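Local coordinates for uncharacterized protein Atu2773 (Agrobacterium tumefaciens, PDB 2QV5) that is of unknown function but belongs to the divergent polysaccharide deacetylase family, which suggests a role in carbohydrate processing, at residues I86-F91 with D101-G106; A139-L144 with Q166-G171. All blocks are in the same frame, centred on the assembly; numbering follows the deposited sequence.

How the interactions relate
Following the chain from its N terminus, strand 82-88 runs into interaction 1, where 86-91 meets 101-106 and closes the 92-100 excursion of the connection leading to helix 109-120. The chain then passes through that helix and strand 128-131 before interaction 2 opens. There 139-144 meets 166-171, enclosing most of helix 141-153 and strand 157-160. The two contacts follow in series, neither nested nor crossed, and illustrate strand-to-helix connections of a parallel beta/alpha barrel, the first folded back on its own strand end, the second on the next connection. Their centres lie about 13 Å apart, and they touch through A105: A105 CB is 3.9 Å from E140 CG and A105 O 3.7 Å from A143 CB.

Interaction 1. Residues I86-F91 with D101-G106; sequences IPLEPF and DTLLAG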
ATOM      1  N   ILE A  86      -0.438   7.290  -2.822  1.00 13.83           N
ATOM      2  CA  ILE A  86      -0.776   8.700  -2.932  1.00 16.50           C
ATOM      3  C   ILE A  86       0.359   9.572  -2.397  1.00 19.55           C
ATOM      4  O   ILE A  86       0.735   9.441  -1.234  1.00 20.32           O
ATOM      5  CB  ILE A  86      -2.080   9.003  -2.155  1.00 20.48           C
ATOM      6  CG1 ILE A  86      -3.227   8.140  -2.687  1.00 17.47           C
ATOM      7  CG2 ILE A  86      -2.443  10.487  -2.240  1.00 20.15           C
ATOM      8  CD1 ILE A  86      -3.573   8.438  -4.126  1.00 16.30           C
ATOM      9  N   PRO A  87       0.908  10.465  -3.244  1.00 25.65           N
ATOM     10  CA  PRO A  87       1.975  11.371  -2.790  1.00 24.37           C
ATOM     11  C   PRO A  87       1.482  12.382  -1.741  1.00 19.07           C
ATOM     12  O   PRO A  87       0.525  13.110  -1.989  1.00 20.54           O
ATOM     13  CB  PRO A  87       2.412  12.081  -4.083  1.00 23.70           C
ATOM     14  CG  PRO A  87       1.267  11.967  -5.005  1.00 25.93           C
ATOM     15  CD  PRO A  87       0.567  10.677  -4.663  1.00 27.65           C
ATOM     16  N   LEU A  88       2.126  12.394  -0.573  1.00 23.19           N
ATOM     17  CA  LEU A  88       1.765  13.293   0.530  1.00 21.69           C
ATOM     18  C   LEU A  88       2.972  14.114   0.981  1.00 25.75           C
ATOM     19  O   LEU A  88       4.108  13.672   0.823  1.00 21.54           O
ATOM     20  CB  LEU A  88       1.203  12.509   1.716  1.00 22.81           C
ATOM     21  CG  LEU A  88      -0.008  11.579   1.579  1.00 19.13           C
ATOM     22  CD1 LEU A  88      -0.288  10.984   2.949  1.00 20.17           C
ATOM     23  CD2 LEU A  88      -1.239  12.308   1.078  1.00 20.32           C
ATOM     24  N   GLU A  89       2.726  15.298   1.547  1.00 26.18           N
ATOM     25  CA  GLU A  89       3.806  16.263   1.832  1.00 28.15           C
ATOM     26  C   GLU A  89       4.815  15.748   2.854  1.00 28.50           C
ATOM     27  O   GLU A  89       4.447  15.466   3.994  1.00 29.02           O
ATOM     28  CB  GLU A  89       3.248  17.607   2.299  1.00 27.76           C
ATOM     29  CG  GLU A  89       4.277  18.739   2.293  1.00 33.55           C
ATOM     30  CD  GLU A  89       3.810  19.969   3.049  1.00 38.52           C
ATOM     31  OE1 GLU A  89       2.585  20.190   3.138  1.00 32.55           O
ATOM     32  OE2 GLU A  89       4.672  20.721   3.556  1.00 44.81           O
ATOM     33  N   PRO A  90       6.088  15.621   2.439  1.00 30.71           N
ATOM     34  CA  PRO A  90       7.149  15.217   3.358  1.00 35.26           C
ATOM     35  C   PRO A  90       7.675  16.419   4.154  1.00 39.33           C
ATOM     36  O   PRO A  90       7.256  17.558   3.904  1.00 40.24           O
ATOM     37  CB  PRO A  90       8.223  14.674   2.421  1.00 36.54           C
ATOM     38  CG  PRO A  90       8.049  15.465   1.154  1.00 36.06           C
ATOM     39  CD  PRO A  90       6.596  15.866   1.075  1.00 31.63           C
ATOM     40  N   PHE A  91       8.582  16.171   5.099  1.00 43.46           N
ATOM     41  CA  PHE A  91       9.202  17.249   5.881  1.00 46.38           C
ATOM     42  C   PHE A  91      10.140  18.158   5.076  1.00 49.47           C
ATOM     43  O   PHE A  91      10.313  19.332   5.415  1.00 49.76           O
ATOM     44  CB  PHE A  91       9.937  16.685   7.099  1.00 44.61           C
ATOM     45  CG  PHE A  91       9.037  16.381   8.260  1.00 44.42           C
ATOM     46  CD1 PHE A  91       8.354  17.407   8.914  1.00 41.24           C
ATOM     47  CD2 PHE A  91       8.871  15.071   8.702  1.00 44.07           C
ATOM     48  CE1 PHE A  91       7.517  17.135   9.987  1.00 39.17           C
ATOM     49  CE2 PHE A  91       8.038  14.787   9.780  1.00 45.84           C
ATOM     50  CZ  PHE A  91       7.356  15.824  10.421  1.00 39.39           C
ATOM     51  N   ASP A 101       0.758  16.518  -7.930  1.00 46.37           N
ATOM     52  CA  ASP A 101      -0.447  16.026  -7.256  1.00 40.37           C
ATOM     53  C   ASP A 101      -0.229  15.683  -5.775  1.00 36.62           C
ATOM     54  O   ASP A 101      -1.054  14.998  -5.165  1.00 33.30           O
ATOM     55  CB  ASP A 101      -1.042  14.833  -8.018  1.00 42.94           C
ATOM     56  CG  ASP A 101      -1.887  15.258  -9.215  1.00 46.61           C
ATOM     57  OD1 ASP A 101      -2.453  16.375  -9.189  1.00 49.91           O
ATOM     58  OD2 ASP A 101      -1.996  14.472 -10.183  1.00 46.18           O
ATOM     59  N   THR A 102       0.878  16.168  -5.211  1.00 30.75           N
ATOM     60  CA  THR A 102       1.219  15.970  -3.796  1.00 27.78           C
ATOM     61  C   THR A 102       0.246  16.737  -2.904  1.00 26.76           C
ATOM     62  O   THR A 102       0.023  17.934  -3.106  1.00 27.27           O
ATOM     63  CB  THR A 102       2.681  16.412  -3.508  1.00 27.11           C
ATOM     64  OG1 THR A 102       3.556  15.837  -4.481  1.00 24.97           O
ATOM     65  CG2 THR A 102       3.133  15.972  -2.129  1.00 22.96           C
ATOM     66  N   LEU A 103      -0.350  16.043  -1.933  1.00 20.48           N
ATOM     67  CA  LEU A 103      -1.279  16.692  -1.004  1.00 22.64           C
ATOM     68  C   LEU A 103      -0.467  17.478   0.026  1.00 23.62           C
ATOM     69  O   LEU A 103       0.550  16.984   0.537  1.00 17.19           O
ATOM     70  CB  LEU A 103      -2.212  15.666  -0.342  1.00 26.42           C
ATOM     71  CG  LEU A 103      -3.418  15.115  -1.136  1.00 24.99           C
ATOM     72  CD1 LEU A 103      -3.051  14.418  -2.422  1.00 18.07           C
ATOM     73  CD2 LEU A 103      -4.216  14.152  -0.276  1.00 24.29           C
ATOM     74  N   LEU A 104      -0.900  18.710   0.297  1.00 25.09           N
ATOM     75  CA  LEU A 104      -0.150  19.638   1.142  1.00 23.25           C
ATOM     76  C   LEU A 104      -0.930  20.011   2.389  1.00 26.27           C
ATOM     77  O   LEU A 104      -2.131  20.297   2.319  1.00 24.34           O
ATOM     78  CB  LEU A 104       0.240  20.899   0.350  1.00 26.24           C
ATOM     79  CG  LEU A 104       1.005  20.685  -0.964  1.00 29.59           C
ATOM     80  CD1 LEU A 104       1.157  21.982  -1.742  1.00 33.42           C
ATOM     81  CD2 LEU A 104       2.370  20.038  -0.716  1.00 31.65           C
ATOM     82  N   ALA A 105      -0.231  20.010   3.524  1.00 23.32           N
ATOM     83  CA  ALA A 105      -0.824  20.271   4.834  1.00 27.42           C
ATOM     84  C   ALA A 105      -1.541  21.626   4.961  1.00 30.57           C
ATOM     85  O   ALA A 105      -2.560  21.723   5.646  1.00 36.53           O
ATOM     86  CB  ALA A 105       0.226  20.111   5.933  1.00 28.09           C
ATOM     87  N   GLY A 106      -1.017  22.651   4.295  1.00 30.74           N
ATOM     88  CA  GLY A 106      -1.557  24.008   4.409  1.00 38.56           C
ATOM     89  C   GLY A 106      -2.697  24.365   3.465  1.00 38.37           C
ATOM     90  O   GLY A 106      -3.368  25.377   3.662  1.00 37.82           O
TER
HETATM   91  O   HOH W   1       1.716  22.754   3.320  1.00 34.76           O
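The carboxylate of E89 lies between two side chains from the other segment: L104 CD2 sits over one face, 4.0 Å from E89 CD, while A105 CB lies on the other side of the plane, next to OE1. At the edge, A105 N donates to E89 OE1 over 2.8 Å, nearly along the C-O axis, with an N-H...O angle of 157°. Water 1 donates to the same oxygen and accepts from G106 N, so OE1 takes up two donors and ties two successive backbone amides to one side chain. The reach comes from an extended chain, CG anti to the backbone N (chi1 -166°). A second flat group, the L88-E89 peptide, has T102 CG2 over one face, 3.6 Å from L88 C. The ring of P87 rests on the D101 backbone, its CG 3.8 Å from D101 O.

Between these groups the backbones form a single parallel bridge at L88 and L103, an example of a loop laid briefly against a strand end. L103 N donates to P87 O over 3.1 Å, and the N-H...O angle of 167° makes this the straighter bond; the return bond from E89 N to L103 O is weak. L103 CD2 meets L88 CD2 at 3.8 Å, and L103 CD1 meets I86 CG2 at 4.0 Å.

L88 is also bonded through its backbone to Y132, just beyond strand 128-131, and E89 to F137. N112 and R115 of helix 109-120 touch the side chain of L103, and R118 of the same helix forms a salt bridge with D101.

Interaction 2. Residues A139-L144 with Q166-G171; sequences AEQSAL and QSLSGG
L168 holds CG anti to its own carbonyl carbon (chi1 -72°) and its chain extended (chi2 173°), while L144 holds CG anti to the backbone N (chi1 -172°); the CG of each leucine is thereby turned toward the other segment. This is a junction of a parallel beta/alpha barrel, as in polysaccharide deacetylases, where the loops after strands 128-131 and 157-160 turn into helices 141-153 and 169-176, with E140 and L168 at the N-cap positions.

L144 packs on the start of helix 169-176, L168 on the chain leading into helix 141-153. L144 CD2 lies 3.6 Å from S169 N and also 3.9 Å from S169 CB. In the reverse direction L168 CD1 fits against the turn at 139-141, next to Q141 N and 3.8 Å from Q141 CB. A139 CB lies 3.9 Å from Q166 O. No hydrogen bond joins the two segments. E140 O receives both A143 N and L144 N, S169 N gives a weak bond to S167 OG, and the hydroxyls of S167 and S169 are both bonded to D160, on strand 157-160. The closest approach of all is L168 CD1 to A139 O, at 3.4 Å.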
ATOM      1  N   ALA A 139       0.894  14.102  10.223  1.00 20.22           N
ATOM      2  CA  ALA A 139       0.843  14.683  11.565  1.00 27.32           C
ATOM      3  C   ALA A 139      -0.164  15.843  11.703  1.00 26.66           C
ATOM      4  O   ALA A 139      -0.318  16.405  12.791  1.00 29.75           O
ATOM      5  CB  ALA A 139       2.246  15.131  11.988  1.00 29.45           C
ATOM      6  N   GLU A 140      -0.852  16.188  10.612  1.00 24.44           N
ATOM      7  CA  GLU A 140      -1.773  17.329  10.592  1.00 24.29           C
ATOM      8  C   GLU A 140      -3.244  16.927  10.470  1.00 23.07           C
ATOM      9  O   GLU A 140      -3.722  16.640   9.368  1.00 25.70           O
ATOM     10  CB  GLU A 140      -1.387  18.297   9.472  1.00 28.57           C
ATOM     11  CG  GLU A 140       0.032  18.853   9.582  1.00 35.35           C
ATOM     12  CD  GLU A 140       0.198  19.850  10.715  1.00 51.59           C
ATOM     13  OE1 GLU A 140      -0.432  20.932  10.655  1.00 57.57           O
ATOM     14  OE2 GLU A 140       0.972  19.559  11.655  1.00 51.35           O
ATOM     15  N   GLN A 141      -3.944  16.927  11.610  1.00 23.33           N
ATOM     16  CA  GLN A 141      -5.336  16.459  11.725  1.00 21.05           C
ATOM     17  C   GLN A 141      -6.269  17.113  10.710  1.00 25.41           C
ATOM     18  O   GLN A 141      -7.014  16.427  10.017  1.00 25.10           O
ATOM     19  CB  GLN A 141      -5.847  16.671  13.160  1.00 24.73           C
ATOM     20  CG  GLN A 141      -7.363  16.617  13.353  1.00 32.57           C
ATOM     21  CD  GLN A 141      -7.863  15.274  13.830  1.00 40.57           C
ATOM     22  OE1 GLN A 141      -7.085  14.396  14.209  1.00 49.25           O
ATOM     23  NE2 GLN A 141      -9.179  15.108  13.825  1.00 42.39           N
ATOM     24  N   SER A 142      -6.183  18.434  10.596  1.00 24.88           N
ATOM     25  CA  SER A 142      -7.019  19.199   9.676  1.00 26.65           C
ATOM     26  C   SER A 142      -6.761  18.880   8.203  1.00 26.11           C
ATOM     27  O   SER A 142      -7.637  19.075   7.370  1.00 26.31           O
ATOM     28  CB  SER A 142      -6.840  20.698   9.922  1.00 21.24           C
ATOM     29  OG  SER A 142      -5.554  21.138   9.522  1.00 30.65           O
ATOM     30  N   ALA A 143      -5.559  18.397   7.886  1.00 28.49           N
ATOM     31  CA  ALA A 143      -5.204  18.027   6.516  1.00 22.52           C
ATOM     32  C   ALA A 143      -5.568  16.572   6.218  1.00 20.75           C
ATOM     33  O   ALA A 143      -6.111  16.255   5.148  1.00 22.96           O
ATOM     34  CB  ALA A 143      -3.724  18.256   6.284  1.00 19.94           C
ATOM     35  N   LEU A 144      -5.274  15.695   7.172  1.00 20.09           N
ATOM     36  CA  LEU A 144      -5.485  14.263   6.993  1.00 23.87           C
ATOM     37  C   LEU A 144      -6.951  13.814   7.114  1.00 21.54           C
ATOM     38  O   LEU A 144      -7.383  12.916   6.379  1.00 28.86           O
ATOM     39  CB  LEU A 144      -4.582  13.466   7.945  1.00 23.50           C
ATOM     40  CG  LEU A 144      -4.536  11.943   7.764  1.00 23.70           C
ATOM     41  CD1 LEU A 144      -4.146  11.552   6.328  1.00 20.85           C
ATOM     42  CD2 LEU A 144      -3.594  11.320   8.783  1.00 24.39           C
ATOM     43  N   GLN A 166       4.599  10.109  14.341  1.00 27.27           N
ATOM     44  CA  GLN A 166       3.617  11.114  14.748  1.00 32.87           C
ATOM     45  C   GLN A 166       2.325  11.068  13.923  1.00 32.15           C
ATOM     46  O   GLN A 166       1.436  11.908  14.109  1.00 27.27           O
ATOM     47  CB  GLN A 166       4.243  12.516  14.683  1.00 36.63           C
ATOM     48  CG  GLN A 166       5.462  12.685  15.588  1.00 46.23           C
ATOM     49  CD  GLN A 166       5.206  12.209  17.009  1.00 53.97           C
ATOM     50  OE1 GLN A 166       4.313  12.715  17.699  1.00 55.78           O
ATOM     51  NE2 GLN A 166       5.987  11.225  17.453  1.00 50.39           N
ATOM     52  N   SER A 167       2.228  10.080  13.028  1.00 28.52           N
ATOM     53  CA  SER A 167       1.081   9.941  12.124  1.00 22.75           C
ATOM     54  C   SER A 167      -0.227   9.784  12.888  1.00 21.44           C
ATOM     55  O   SER A 167      -0.309   9.047  13.874  1.00 24.48           O
ATOM     56  CB  SER A 167       1.269   8.764  11.166  1.00 24.91           C
ATOM     57  OG  SER A 167       0.069   8.510  10.455  1.00 22.10           O
ATOM     58  N   LEU A 168      -1.241  10.491  12.408  1.00 19.64           N
ATOM     59  CA  LEU A 168      -2.538  10.564  13.055  1.00 19.24           C
ATOM     60  C   LEU A 168      -3.574   9.679  12.394  1.00 21.28           C
ATOM     61  O   LEU A 168      -4.739   9.722  12.767  1.00 22.52           O
ATOM     62  CB  LEU A 168      -3.035  12.011  13.044  1.00 18.78           C
ATOM     63  CG  LEU A 168      -2.327  12.980  13.989  1.00 20.17           C
ATOM     64  CD1 LEU A 168      -2.819  14.381  13.736  1.00 22.34           C
ATOM     65  CD2 LEU A 168      -2.566  12.575  15.449  1.00 25.15           C
ATOM     66  N   SER A 169      -3.145   8.867  11.428  1.00 21.87           N
ATOM     67  CA  SER A 169      -4.073   8.064  10.624  1.00 19.57           C
ATOM     68  C   SER A 169      -4.794   6.974  11.410  1.00 22.99           C
ATOM     69  O   SER A 169      -5.938   6.641  11.093  1.00 19.95           O
ATOM     70  CB  SER A 169      -3.372   7.483   9.390  1.00 20.40           C
ATOM     71  OG  SER A 169      -2.547   6.383   9.730  1.00 19.81           O
ATOM     72  N   GLY A 170      -4.130   6.425  12.430  1.00 19.20           N
ATOM     73  CA  GLY A 170      -4.738   5.400  13.283  1.00 23.62           C
ATOM     74  C   GLY A 170      -5.866   5.945  14.137  1.00 20.47           C
ATOM     75  O   GLY A 170      -6.939   5.336  14.237  1.00 24.76           O
ATOM     76  N   GLY A 171      -5.615   7.094  14.755  1.00 22.83           N
ATOM     77  CA  GLY A 171      -6.608   7.772  15.581  1.00 26.74           C
ATOM     78  C   GLY A 171      -7.782   8.319  14.785  1.00 27.20           C
ATOM     79  O   GLY A 171      -8.931   8.169  15.207  1.00 30.55           O
TER